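Local coordinates for protein uncharacterized HTH-type transcriptional regulator YydK (Bacillus subtilis subsp. subtilis, PDB 3BWG) that probably binds DNA as a GntR-family transcriptional regulator, pairing a winged helix-turn-helix domain with a UTRA domain that in relatives senses small effector molecules, at residues F162-I173 with F208-D217; I18-L29 with S65-K73. All coordinates share one frame; numbering follows the deposited sequence.

Contact 1 of 2, residues F162-I173 with F208-D217; sequences FHYIREGLGLKI and FHLTNGQPFD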
loop_
_atom_site.group_PDB
_atom_site.type_symbol
_atom_site.label_atom_id
_atom_site.label_comp_id
_atom_site.label_asym_id
_atom_site.label_seq_id
_atom_site.Cartn_x
_atom_site.Cartn_y
_atom_site.Cartn_z
ATOM N N PHE B 162 4.525 -7.596 -17.405
ATOM C CA PHE B 162 4.673 -8.556 -16.304
ATOM C C PHE B 162 4.099 -9.894 -16.653
ATOM O O PHE B 162 4.628 -10.914 -16.216
ATOM C CB PHE B 162 3.995 -8.060 -15.037
ATOM C CG PHE B 162 4.804 -7.033 -14.280
ATOM C CD1 PHE B 162 5.973 -6.503 -14.809
ATOM C CD2 PHE B 162 4.356 -6.536 -13.090
ATOM C CE1 PHE B 162 6.701 -5.549 -14.143
ATOM C CE2 PHE B 162 5.103 -5.549 -12.417
ATOM C CZ PHE B 162 6.271 -5.083 -12.954
ATOM N N HIS B 163 3.012 -9.884 -17.432
ATOM C CA HIS B 163 2.503 -11.133 -17.970
ATOM C C HIS B 163 3.542 -11.915 -18.760
ATOM O O HIS B 163 3.663 -13.101 -18.533
ATOM C CB HIS B 163 1.206 -10.986 -18.783
ATOM C CG HIS B 163 0.646 -12.313 -19.215
ATOM N ND1 HIS B 163 -0.112 -13.105 -18.377
ATOM C CD2 HIS B 163 0.805 -13.021 -20.363
ATOM C CE1 HIS B 163 -0.435 -14.225 -19.006
ATOM N NE2 HIS B 163 0.123 -14.209 -20.206
ATOM N N TYR B 164 4.273 -11.269 -19.675
ATOM C CA TYR B 164 5.289 -11.949 -20.491
ATOM C C TYR B 164 6.439 -12.444 -19.614
ATOM O O TYR B 164 6.987 -13.528 -19.817
ATOM C CB TYR B 164 5.804 -11.014 -21.599
ATOM C CG TYR B 164 7.168 -11.351 -22.185
ATOM C CD1 TYR B 164 7.356 -12.467 -23.048
ATOM C CD2 TYR B 164 8.288 -10.539 -21.881
ATOM C CE1 TYR B 164 8.656 -12.779 -23.573
ATOM C CE2 TYR B 164 9.571 -10.831 -22.382
ATOM C CZ TYR B 164 9.760 -11.935 -23.232
ATOM O OH TYR B 164 11.058 -12.154 -23.744
ATOM N N ILE B 165 6.790 -11.613 -18.644
ATOM C CA ILE B 165 7.898 -11.873 -17.753
ATOM C C ILE B 165 7.654 -13.158 -16.991
ATOM O O ILE B 165 8.557 -13.983 -16.913
ATOM C CB ILE B 165 8.137 -10.663 -16.835
ATOM C CG1 ILE B 165 8.647 -9.521 -17.723
ATOM C CG2 ILE B 165 9.131 -11.020 -15.687
ATOM C CD1 ILE B 165 9.060 -8.272 -16.984
ATOM N N ARG B 166 6.434 -13.317 -16.474
ATOM C CA ARG B 166 6.046 -14.467 -15.669
ATOM C C ARG B 166 5.876 -15.652 -16.607
ATOM O O ARG B 166 6.549 -16.674 -16.455
ATOM C CB ARG B 166 4.717 -14.231 -14.914
ATOM C CG ARG B 166 4.718 -13.163 -13.790
ATOM C CD ARG B 166 3.271 -13.003 -13.160
ATOM N NE ARG B 166 2.461 -11.870 -13.689
ATOM C CZ ARG B 166 1.313 -11.968 -14.396
ATOM N NH1 ARG B 166 0.782 -13.158 -14.706
ATOM N NH2 ARG B 166 0.685 -10.859 -14.802
ATOM N N GLU B 167 4.998 -15.466 -17.595
ATOM C CA GLU B 167 4.518 -16.544 -18.432
ATOM C C GLU B 167 5.543 -16.949 -19.476
ATOM O O GLU B 167 5.793 -18.118 -19.630
ATOM C CB GLU B 167 3.191 -16.155 -19.085
ATOM C CG GLU B 167 2.144 -17.247 -19.027
ATOM C CD GLU B 167 1.785 -17.696 -17.592
ATOM O OE1 GLU B 167 1.403 -16.845 -16.750
ATOM O OE2 GLU B 167 1.864 -18.916 -17.316
ATOM N N GLY B 168 6.174 -15.982 -20.138
ATOM C CA GLY B 168 7.040 -16.244 -21.274
ATOM C C GLY B 168 8.484 -16.451 -20.894
ATOM O O GLY B 168 9.129 -17.351 -21.420
ATOM N N LEU B 169 9.006 -15.614 -19.988
ATOM C CA LEU B 169 10.389 -15.771 -19.530
ATOM C C LEU B 169 10.530 -16.729 -18.344
ATOM O O LEU B 169 11.650 -17.183 -18.022
ATOM C CB LEU B 169 10.996 -14.416 -19.175
ATOM C CG LEU B 169 11.256 -13.409 -20.301
ATOM C CD1 LEU B 169 11.961 -12.199 -19.727
ATOM C CD2 LEU B 169 12.081 -14.050 -21.414
ATOM N N GLY B 170 9.407 -17.019 -17.683
ATOM C CA GLY B 170 9.398 -17.891 -16.518
ATOM C C GLY B 170 10.040 -17.310 -15.273
ATOM O O GLY B 170 10.508 -18.052 -14.416
ATOM N N LEU B 171 10.036 -15.982 -15.152
ATOM C CA LEU B 171 10.627 -15.315 -13.999
ATOM C C LEU B 171 9.626 -15.154 -12.864
ATOM O O LEU B 171 8.427 -15.036 -13.091
ATOM C CB LEU B 171 11.173 -13.934 -14.404
ATOM C CG LEU B 171 12.343 -14.032 -15.380
ATOM C CD1 LEU B 171 12.717 -12.663 -15.870
ATOM C CD2 LEU B 171 13.532 -14.739 -14.741
ATOM N N LYS B 172 10.144 -15.099 -11.641
ATOM C CA LYS B 172 9.307 -15.027 -10.467
ATOM C C LYS B 172 9.467 -13.629 -9.877
ATOM O O LYS B 172 10.533 -13.258 -9.373
ATOM C CB LYS B 172 9.688 -16.137 -9.463
ATOM C CG LYS B 172 9.787 -17.540 -10.087
ATOM C CD LYS B 172 8.389 -18.080 -10.483
ATOM C CE LYS B 172 8.466 -19.016 -11.709
ATOM N NZ LYS B 172 9.400 -20.179 -11.532
ATOM N N ILE B 173 8.394 -12.858 -9.988
ATOM C CA ILE B 173 8.342 -11.463 -9.591
ATOM C C ILE B 173 8.088 -11.374 -8.077
ATOM O O ILE B 173 7.152 -11.966 -7.562
ATOM C CB ILE B 173 7.270 -10.719 -10.430
ATOM C CG1 ILE B 173 7.591 -10.894 -11.941
ATOM C CG2 ILE B 173 7.080 -9.242 -9.936
ATOM C CD1 ILE B 173 6.722 -10.063 -12.962
ATOM N N PHE B 208 10.756 -2.898 -9.055
ATOM C CA PHE B 208 10.281 -4.277 -8.932
ATOM C C PHE B 208 11.483 -5.219 -8.882
ATOM O O PHE B 208 12.480 -5.013 -9.590
ATOM C CB PHE B 208 9.300 -4.629 -10.059
ATOM C CG PHE B 208 8.020 -3.814 -10.015
ATOM C CD1 PHE B 208 6.862 -4.336 -9.439
ATOM C CD2 PHE B 208 7.970 -2.523 -10.574
ATOM C CE1 PHE B 208 5.662 -3.572 -9.399
ATOM C CE2 PHE B 208 6.755 -1.759 -10.563
ATOM C CZ PHE B 208 5.626 -2.284 -9.944
ATOM N N HIS B 209 11.405 -6.210 -8.000
ATOM C CA HIS B 209 12.539 -7.121 -7.766
ATOM C C HIS B 209 12.070 -8.523 -8.132
ATOM O O HIS B 209 10.874 -8.852 -7.988
ATOM C CB HIS B 209 12.999 -7.098 -6.274
ATOM C CG HIS B 209 13.457 -5.748 -5.790
ATOM N ND1 HIS B 209 12.577 -4.742 -5.430
ATOM C CD2 HIS B 209 14.699 -5.231 -5.622
ATOM C CE1 HIS B 209 13.256 -3.669 -5.063
ATOM N NE2 HIS B 209 14.541 -3.924 -5.205
ATOM N N LEU B 210 13.003 -9.368 -8.565
ATOM C CA LEU B 210 12.745 -10.807 -8.614
ATOM C C LEU B 210 12.693 -11.370 -7.169
ATOM O O LEU B 210 13.021 -10.678 -6.172
ATOM C CB LEU B 210 13.794 -11.529 -9.459
ATOM C CG LEU B 210 14.012 -11.160 -10.940
ATOM C CD1 LEU B 210 15.220 -11.901 -11.453
ATOM C CD2 LEU B 210 12.766 -11.459 -11.822
ATOM N N THR B 211 12.219 -12.590 -7.010
ATOM C CA THR B 211 12.103 -13.144 -5.639
ATOM C C THR B 211 13.460 -13.252 -4.921
ATOM O O THR B 211 13.501 -13.264 -3.676
ATOM C CB THR B 211 11.457 -14.531 -5.630
ATOM O OG1 THR B 211 12.138 -15.335 -6.584
ATOM C CG2 THR B 211 9.970 -14.457 -5.959
ATOM N N ASN B 212 14.561 -13.319 -5.690
ATOM C CA ASN B 212 15.930 -13.337 -5.115
ATOM C C ASN B 212 16.439 -11.955 -4.742
ATOM O O ASN B 212 17.600 -11.806 -4.320
ATOM C CB ASN B 212 16.936 -14.043 -6.035
ATOM C CG ASN B 212 17.002 -13.418 -7.429
ATOM O OD1 ASN B 212 16.731 -12.237 -7.622
ATOM N ND2 ASN B 212 17.361 -14.224 -8.411
ATOM N N GLY B 213 15.586 -10.931 -4.898
ATOM C CA GLY B 213 15.941 -9.600 -4.443
ATOM C C GLY B 213 16.600 -8.743 -5.512
ATOM O O GLY B 213 16.811 -7.560 -5.314
ATOM N N GLN B 214 16.913 -9.335 -6.658
ATOM C CA GLN B 214 17.491 -8.620 -7.793
ATOM C C GLN B 214 16.476 -7.678 -8.535
ATOM O O GLN B 214 15.426 -8.159 -9.043
ATOM C CB GLN B 214 18.039 -9.687 -8.713
ATOM C CG GLN B 214 18.867 -9.210 -9.877
ATOM C CD GLN B 214 19.504 -10.384 -10.675
ATOM O OE1 GLN B 214 19.378 -11.548 -10.296
ATOM N NE2 GLN B 214 20.172 -10.067 -11.766
ATOM N N PRO B 215 16.783 -6.337 -8.630
ATOM C CA PRO B 215 15.847 -5.483 -9.385
ATOM C C PRO B 215 15.790 -5.931 -10.834
ATOM O O PRO B 215 16.799 -6.408 -11.366
ATOM C CB PRO B 215 16.485 -4.089 -9.329
ATOM C CG PRO B 215 17.483 -4.126 -8.236
ATOM C CD PRO B 215 17.942 -5.568 -8.127
ATOM N N PHE B 216 14.628 -5.773 -11.474
ATOM C CA PHE B 216 14.506 -6.048 -12.921
ATOM C C PHE B 216 13.836 -4.915 -13.714
ATOM O O PHE B 216 13.999 -4.844 -14.940
ATOM C CB PHE B 216 13.797 -7.402 -13.209
ATOM C CG PHE B 216 12.307 -7.414 -12.896
ATOM C CD1 PHE B 216 11.360 -7.071 -13.867
ATOM C CD2 PHE B 216 11.860 -7.797 -11.647
ATOM C CE1 PHE B 216 9.993 -7.082 -13.610
ATOM C CE2 PHE B 216 10.467 -7.809 -11.354
ATOM C CZ PHE B 216 9.541 -7.442 -12.354
ATOM N N ASP B 217 13.101 -4.042 -13.017
ATOM C CA ASP B 217 12.264 -2.988 -13.657
ATOM C C ASP B 217 12.223 -1.730 -12.765
ATOM O O ASP B 217 11.887 -1.810 -11.599
ATOM C CB ASP B 217 10.853 -3.564 -13.907
ATOM C CG ASP B 217 9.792 -2.507 -14.307
ATOM O OD1 ASP B 217 10.088 -1.355 -14.621
ATOM O OD2 ASP B 217 8.614 -2.879 -14.371
#

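Contact 2 of 2, residues I18-L29 with S65-K73; sequences IEEHQLQQGDKL and SGIFVRKHK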
loop_
_atom_site.group_PDB
_atom_site.type_symbol
_atom_site.label_atom_id
_atom_site.label_comp_id
_atom_site.label_asym_id
_atom_site.label_seq_id
_atom_site.Cartn_x
_atom_site.Cartn_y
_atom_site.Cartn_z
ATOM N N ILE B 18 -18.915 -14.307 -2.995
ATOM C CA ILE B 18 -18.777 -12.956 -2.424
ATOM C C ILE B 18 -19.306 -11.878 -3.402
ATOM O O ILE B 18 -20.148 -11.035 -3.029
ATOM C CB ILE B 18 -17.286 -12.690 -1.992
ATOM C CG1 ILE B 18 -16.970 -13.342 -0.639
ATOM C CG2 ILE B 18 -16.971 -11.199 -1.933
ATOM C CD1 ILE B 18 -15.449 -13.388 -0.279
ATOM N N GLU B 19 -18.800 -11.933 -4.642
ATOM C CA GLU B 19 -19.256 -11.107 -5.772
ATOM C C GLU B 19 -20.764 -11.208 -5.979
ATOM O O GLU B 19 -21.470 -10.195 -5.992
ATOM C CB GLU B 19 -18.562 -11.545 -7.071
ATOM C CG GLU B 19 -17.296 -10.791 -7.461
ATOM C CD GLU B 19 -16.423 -10.345 -6.285
ATOM O OE1 GLU B 19 -16.108 -9.131 -6.260
ATOM O OE2 GLU B 19 -16.036 -11.178 -5.400
ATOM N N GLU B 20 -21.251 -12.438 -6.110
ATOM C CA GLU B 20 -22.645 -12.659 -6.503
ATOM C C GLU B 20 -23.609 -12.189 -5.445
ATOM O O GLU B 20 -24.639 -11.605 -5.761
ATOM C CB GLU B 20 -22.911 -14.124 -6.808
ATOM C CG GLU B 20 -22.294 -14.579 -8.094
ATOM C CD GLU B 20 -22.651 -16.011 -8.401
ATOM O OE1 GLU B 20 -23.073 -16.252 -9.555
ATOM O OE2 GLU B 20 -22.526 -16.881 -7.493
ATOM N N HIS B 21 -23.272 -12.438 -4.186
ATOM C CA HIS B 21 -24.110 -11.954 -3.103
ATOM C C HIS B 21 -23.825 -10.498 -2.773
ATOM O O HIS B 21 -24.429 -9.952 -1.845
ATOM C CB HIS B 21 -24.024 -12.879 -1.895
ATOM C CG HIS B 21 -24.677 -14.206 -2.136
ATOM N ND1 HIS B 21 -24.087 -15.196 -2.894
ATOM C CD2 HIS B 21 -25.881 -14.689 -1.752
ATOM C CE1 HIS B 21 -24.896 -16.242 -2.949
ATOM N NE2 HIS B 21 -25.992 -15.958 -2.266
ATOM N N GLN B 22 -22.944 -9.874 -3.568
ATOM C CA GLN B 22 -22.514 -8.480 -3.390
ATOM C C GLN B 22 -22.109 -8.170 -1.945
ATOM O O GLN B 22 -22.477 -7.128 -1.414
ATOM C CB GLN B 22 -23.613 -7.497 -3.818
ATOM C CG GLN B 22 -23.953 -7.475 -5.294
ATOM C CD GLN B 22 -25.053 -6.471 -5.598
ATOM O OE1 GLN B 22 -24.800 -5.251 -5.650
ATOM N NE2 GLN B 22 -26.273 -6.959 -5.787
ATOM N N LEU B 23 -21.393 -9.086 -1.306
ATOM C CA LEU B 23 -20.961 -8.885 0.080
ATOM C C LEU B 23 -19.929 -7.751 0.207
ATOM O O LEU B 23 -19.035 -7.615 -0.624
ATOM C CB LEU B 23 -20.412 -10.185 0.687
ATOM C CG LEU B 23 -21.363 -11.390 0.774
ATOM C CD1 LEU B 23 -20.667 -12.562 1.451
ATOM C CD2 LEU B 23 -22.674 -11.027 1.500
ATOM N N GLN B 24 -20.079 -6.922 1.229
ATOM C CA GLN B 24 -19.100 -5.863 1.476
ATOM C C GLN B 24 -18.273 -6.184 2.699
ATOM O O GLN B 24 -18.584 -7.117 3.436
ATOM C CB GLN B 24 -19.748 -4.479 1.576
ATOM C CG GLN B 24 -20.845 -4.328 2.610
ATOM C CD GLN B 24 -21.406 -2.878 2.674
ATOM O OE1 GLN B 24 -20.869 -1.952 2.043
ATOM N NE2 GLN B 24 -22.493 -2.691 3.447
ATOM N N GLN B 25 -17.218 -5.400 2.904
ATOM C CA GLN B 25 -16.331 -5.554 4.050
ATOM C C GLN B 25 -17.071 -5.680 5.379
ATOM O O GLN B 25 -17.952 -4.870 5.666
ATOM C CB GLN B 25 -15.390 -4.361 4.088
ATOM C CG GLN B 25 -14.339 -4.409 5.156
ATOM C CD GLN B 25 -13.499 -3.188 5.070
ATOM O OE1 GLN B 25 -13.887 -2.115 5.550
ATOM N NE2 GLN B 25 -12.392 -3.300 4.374
ATOM N N GLY B 26 -16.691 -6.677 6.193
ATOM C CA GLY B 26 -17.351 -6.922 7.470
ATOM C C GLY B 26 -18.511 -7.934 7.468
ATOM O O GLY B 26 -18.935 -8.395 8.528
ATOM N N ASP B 27 -19.041 -8.259 6.290
ATOM C CA ASP B 27 -20.053 -9.289 6.158
ATOM C C ASP B 27 -19.490 -10.678 6.517
ATOM O O ASP B 27 -18.350 -11.010 6.194
ATOM C CB ASP B 27 -20.619 -9.309 4.748
ATOM C CG ASP B 27 -21.540 -8.112 4.460
ATOM O OD1 ASP B 27 -22.011 -7.452 5.403
ATOM O OD2 ASP B 27 -21.783 -7.819 3.286
ATOM N N LYS B 28 -20.304 -11.464 7.212
ATOM C CA LYS B 28 -19.894 -12.752 7.714
ATOM C C LYS B 28 -20.082 -13.758 6.587
ATOM O O LYS B 28 -21.119 -13.757 5.909
ATOM C CB LYS B 28 -20.784 -13.126 8.904
ATOM C CG LYS B 28 -20.157 -14.093 9.896
ATOM C CD LYS B 28 -21.116 -14.387 11.040
ATOM C CE LYS B 28 -20.582 -15.494 11.926
ATOM N NZ LYS B 28 -19.791 -16.457 11.131
ATOM N N LEU B 29 -19.080 -14.599 6.367
ATOM C CA LEU B 29 -19.228 -15.727 5.440
ATOM C C LEU B 29 -19.831 -16.970 6.129
ATOM O O LEU B 29 -19.897 -17.036 7.371
ATOM C CB LEU B 29 -17.878 -16.049 4.778
ATOM C CG LEU B 29 -17.538 -14.895 3.827
ATOM C CD1 LEU B 29 -16.119 -14.301 4.027
ATOM C CD2 LEU B 29 -17.777 -15.304 2.387
ATOM N N SER B 65 -15.758 -15.640 16.743
ATOM C CA SER B 65 -16.958 -15.140 16.083
ATOM C C SER B 65 -17.093 -15.334 14.555
ATOM O O SER B 65 -18.218 -15.337 14.055
ATOM C CB SER B 65 -17.209 -13.682 16.486
ATOM O OG SER B 65 -16.259 -12.841 15.889
ATOM N N GLY B 66 -15.992 -15.476 13.812
ATOM C CA GLY B 66 -16.123 -15.900 12.429
ATOM C C GLY B 66 -15.162 -15.513 11.323
ATOM O O GLY B 66 -14.057 -15.069 11.572
ATOM N N ILE B 67 -15.617 -15.754 10.087
ATOM C CA ILE B 67 -14.910 -15.442 8.847
ATOM C C ILE B 67 -15.676 -14.317 8.191
ATOM O O ILE B 67 -16.879 -14.449 8.007
ATOM C CB ILE B 67 -14.974 -16.603 7.828
ATOM C CG1 ILE B 67 -14.602 -17.954 8.457
ATOM C CG2 ILE B 67 -14.129 -16.279 6.601
ATOM C CD1 ILE B 67 -15.356 -19.154 7.804
ATOM N N PHE B 68 -14.968 -13.233 7.836
ATOM C CA PHE B 68 -15.573 -11.997 7.314
ATOM C C PHE B 68 -14.911 -11.514 6.016
ATOM O O PHE B 68 -13.737 -11.770 5.778
ATOM C CB PHE B 68 -15.471 -10.890 8.394
ATOM C CG PHE B 68 -16.162 -11.243 9.684
ATOM C CD1 PHE B 68 -17.503 -10.926 9.875
ATOM C CD2 PHE B 68 -15.475 -11.908 10.703
ATOM C CE1 PHE B 68 -18.153 -11.266 11.049
ATOM C CE2 PHE B 68 -16.117 -12.252 11.877
ATOM C CZ PHE B 68 -17.453 -11.944 12.053
ATOM N N VAL B 69 -15.657 -10.767 5.208
ATOM C CA VAL B 69 -15.148 -10.195 3.967
ATOM C C VAL B 69 -14.192 -9.047 4.361
ATOM O O VAL B 69 -14.524 -8.234 5.221
ATOM C CB VAL B 69 -16.324 -9.716 3.029
ATOM C CG1 VAL B 69 -15.808 -9.035 1.753
ATOM C CG2 VAL B 69 -17.234 -10.907 2.619
ATOM N N ARG B 70 -13.030 -9.009 3.718
ATOM C CA ARG B 70 -11.961 -8.078 3.989
ATOM C C ARG B 70 -11.887 -7.011 2.897
ATOM O O ARG B 70 -11.555 -5.850 3.181
ATOM C CB ARG B 70 -10.615 -8.856 4.088
ATOM C CG ARG B 70 -9.297 -8.008 4.139
ATOM C CD ARG B 70 -9.248 -6.993 5.263
ATOM N NE ARG B 70 -8.121 -6.031 5.138
ATOM C CZ ARG B 70 -8.189 -4.801 4.598
ATOM N NH1 ARG B 70 -9.315 -4.343 4.098
ATOM N NH2 ARG B 70 -7.114 -4.007 4.581
ATOM N N LYS B 71 -12.202 -7.411 1.660
ATOM C CA LYS B 71 -12.054 -6.577 0.491
ATOM C C LYS B 71 -12.656 -5.226 0.780
ATOM O O LYS B 71 -13.791 -5.104 1.276
ATOM C CB LYS B 71 -12.707 -7.215 -0.737
ATOM C CG LYS B 71 -14.154 -6.791 -0.984
ATOM C CD LYS B 71 -15.033 -7.846 -1.694
ATOM C CE LYS B 71 -14.940 -7.790 -3.213
ATOM N NZ LYS B 71 -15.678 -6.606 -3.688
ATOM N N HIS B 72 -11.873 -4.210 0.473
ATOM C CA HIS B 72 -12.245 -2.824 0.703
ATOM C C HIS B 72 -13.622 -2.466 0.094
ATOM O O HIS B 72 -14.082 -3.083 -0.912
ATOM C CB HIS B 72 -11.137 -1.934 0.134
ATOM C CG HIS B 72 -11.015 -2.009 -1.363
ATOM N ND1 HIS B 72 -11.814 -1.271 -2.211
ATOM C CD2 HIS B 72 -10.173 -2.721 -2.156
ATOM C CE1 HIS B 72 -11.482 -1.542 -3.466
ATOM N NE2 HIS B 72 -10.478 -2.406 -3.453
ATOM N N LYS B 73 -14.301 -1.501 0.716
ATOM C CA LYS B 73 -15.510 -0.907 0.122
ATOM C C LYS B 73 -15.110 0.009 -1.044
ATOM O O LYS B 73 -13.909 0.209 -1.280
ATOM C CB LYS B 73 -16.263 -0.139 1.182
ATOM C CG LYS B 73 -16.939 -1.076 2.187
ATOM C CD LYS B 73 -17.105 -0.446 3.565
ATOM C CE LYS B 73 -18.207 0.582 3.562
ATOM N NZ LYS B 73 -18.644 0.896 4.951
HETATM O O HOH W 1 -16.414 -4.167 0.441
HETATM O O HOH W 2 -17.741 -17.431 9.637
#

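Contact 1 of 2, residues F162-I173 with F208-D217
The carbonyl oxygen of Lys-172 draws two donors from across the contact. Thr-211 N reaches Lys-172 O at 3.0 Å in a bent hydrogen bond (143° at the hydrogen), tilted from the carbonyl plane, while the CA-H of Leu-210 makes a weaker contact with the same oxygen. Next along the chain, Ile-173 faces Leu-210 as an antiparallel non-hydrogen-bonded pair whose side chains diverge. Around this join, the OG1 and CG2 branches of Thr-211 both rest against Lys-172 CB, the bent lysine chain leading its ammonium away, and Leu-210 CD2 lies 3.9 Å from Leu-171 CB.

Three phenylalanines cluster beyond it. Phe-162 sends its CZ over the centre of one face of Phe-208, 3.6 Å from Phe-208 CD1, a T-shaped pair with planes 74° apart. The same edge serves Asp-217: OD2 lies near the plane of the Phe-162 ring, 3.3 Å from CE1, where the slightly positive C-H rim probably suits a carboxylate oxygen. Phe-216 has CG wedged between its backbone N and carbonyl carbon (chi1 71°), and its ring projects between helix 161-167 and Ile-173. There Phe-216 CE1 is 3.7 Å from Ile-165 CD1 and also touches Phe-162 CE1, whereas Ile-173 CG2 meets the ring edge 3.9 Å from Phe-216 CZ. His-209 points away, stacking on Phe-175 and bonding to its carbonyl through ND1.

Residues 211-214 link the two strands; a type I turn runs from Leu-210 to Gly-213, and Asn-212 OD1 accepts from Gln-214 N in an overlapping Asx turn. Helix 161-167 is thus packed by its aromatic and aliphatic side chains against the end of the hairpin formed by strands 200-210 and 215-224, beside edge strand 173-184, in the antiparallel sheet of the UTRA domain.

Contact 2 of 2, residues I18-L29 with S65-K73
Gln-25 holds CG anti to its backbone N (chi1 -176°) and runs extended from there, carrying NE2 to Arg-70 O at 2.9 Å in an almost straight bond (176°) in the plane of its amide. Arg-70 lies alongside, pointing the same way; both side chains reach the carboxylate of Asp-177 of the second subunit, which probably offsets the close approach of two donors, Gln-25 NE2 and Arg-70 NH1 (3.3 Å, not hydrogen-bonded). With an alanine here instead of Gln-25, Arg-70 O would probably lose this donor and Asp-177 of the second subunit one of its bonds.

The backbones are laced by Gly-26 N to Val-69 O (2.8 Å), Val-69 N to Asp-27 O (2.9 Å, in the carbonyl plane) and Leu-29 N to Ile-67 O (2.7 Å), while a water bridges Gln-25 N and Lys-71 O. On the side toward helix 6-20, Val-69 CG2 lies 3.8 Å from Leu-23 CB and also meets Leu-29 CD1. Lys-71 lays its CD along Ile-18 CG2 and ends in a long salt bridge to Glu-19, NZ to OE1 3.6 Å.

A single bridge, Lys-28 with Phe-68, adds the chain after helix 6-20 to the hairpin of strands 59-62 and 66-69, the wing of a GntR-type winged helix-turn-helix domain.

How the contacts relate
Contact 2 belongs to the GntR-type DNA-binding part of the chain and contact 1 to the UTRA domain. They follow one another along the sequence, lie on opposite sides of the chain's centre and do not touch: their centres are 32 Å apart and their nearest atoms about 17 Å. The predicted helix-turn-helix, residues 32-51, falls between the two segments of contact 2. Within the dimer, however, the two meet: Gln-25 of contact 2 packs on, and weakly hydrogen-bonds to, His-209 of contact 1 in the second subunit, next to Phe-175 and Asp-177 there. The winged domain of one chain thus docks on the UTRA sheet of the other.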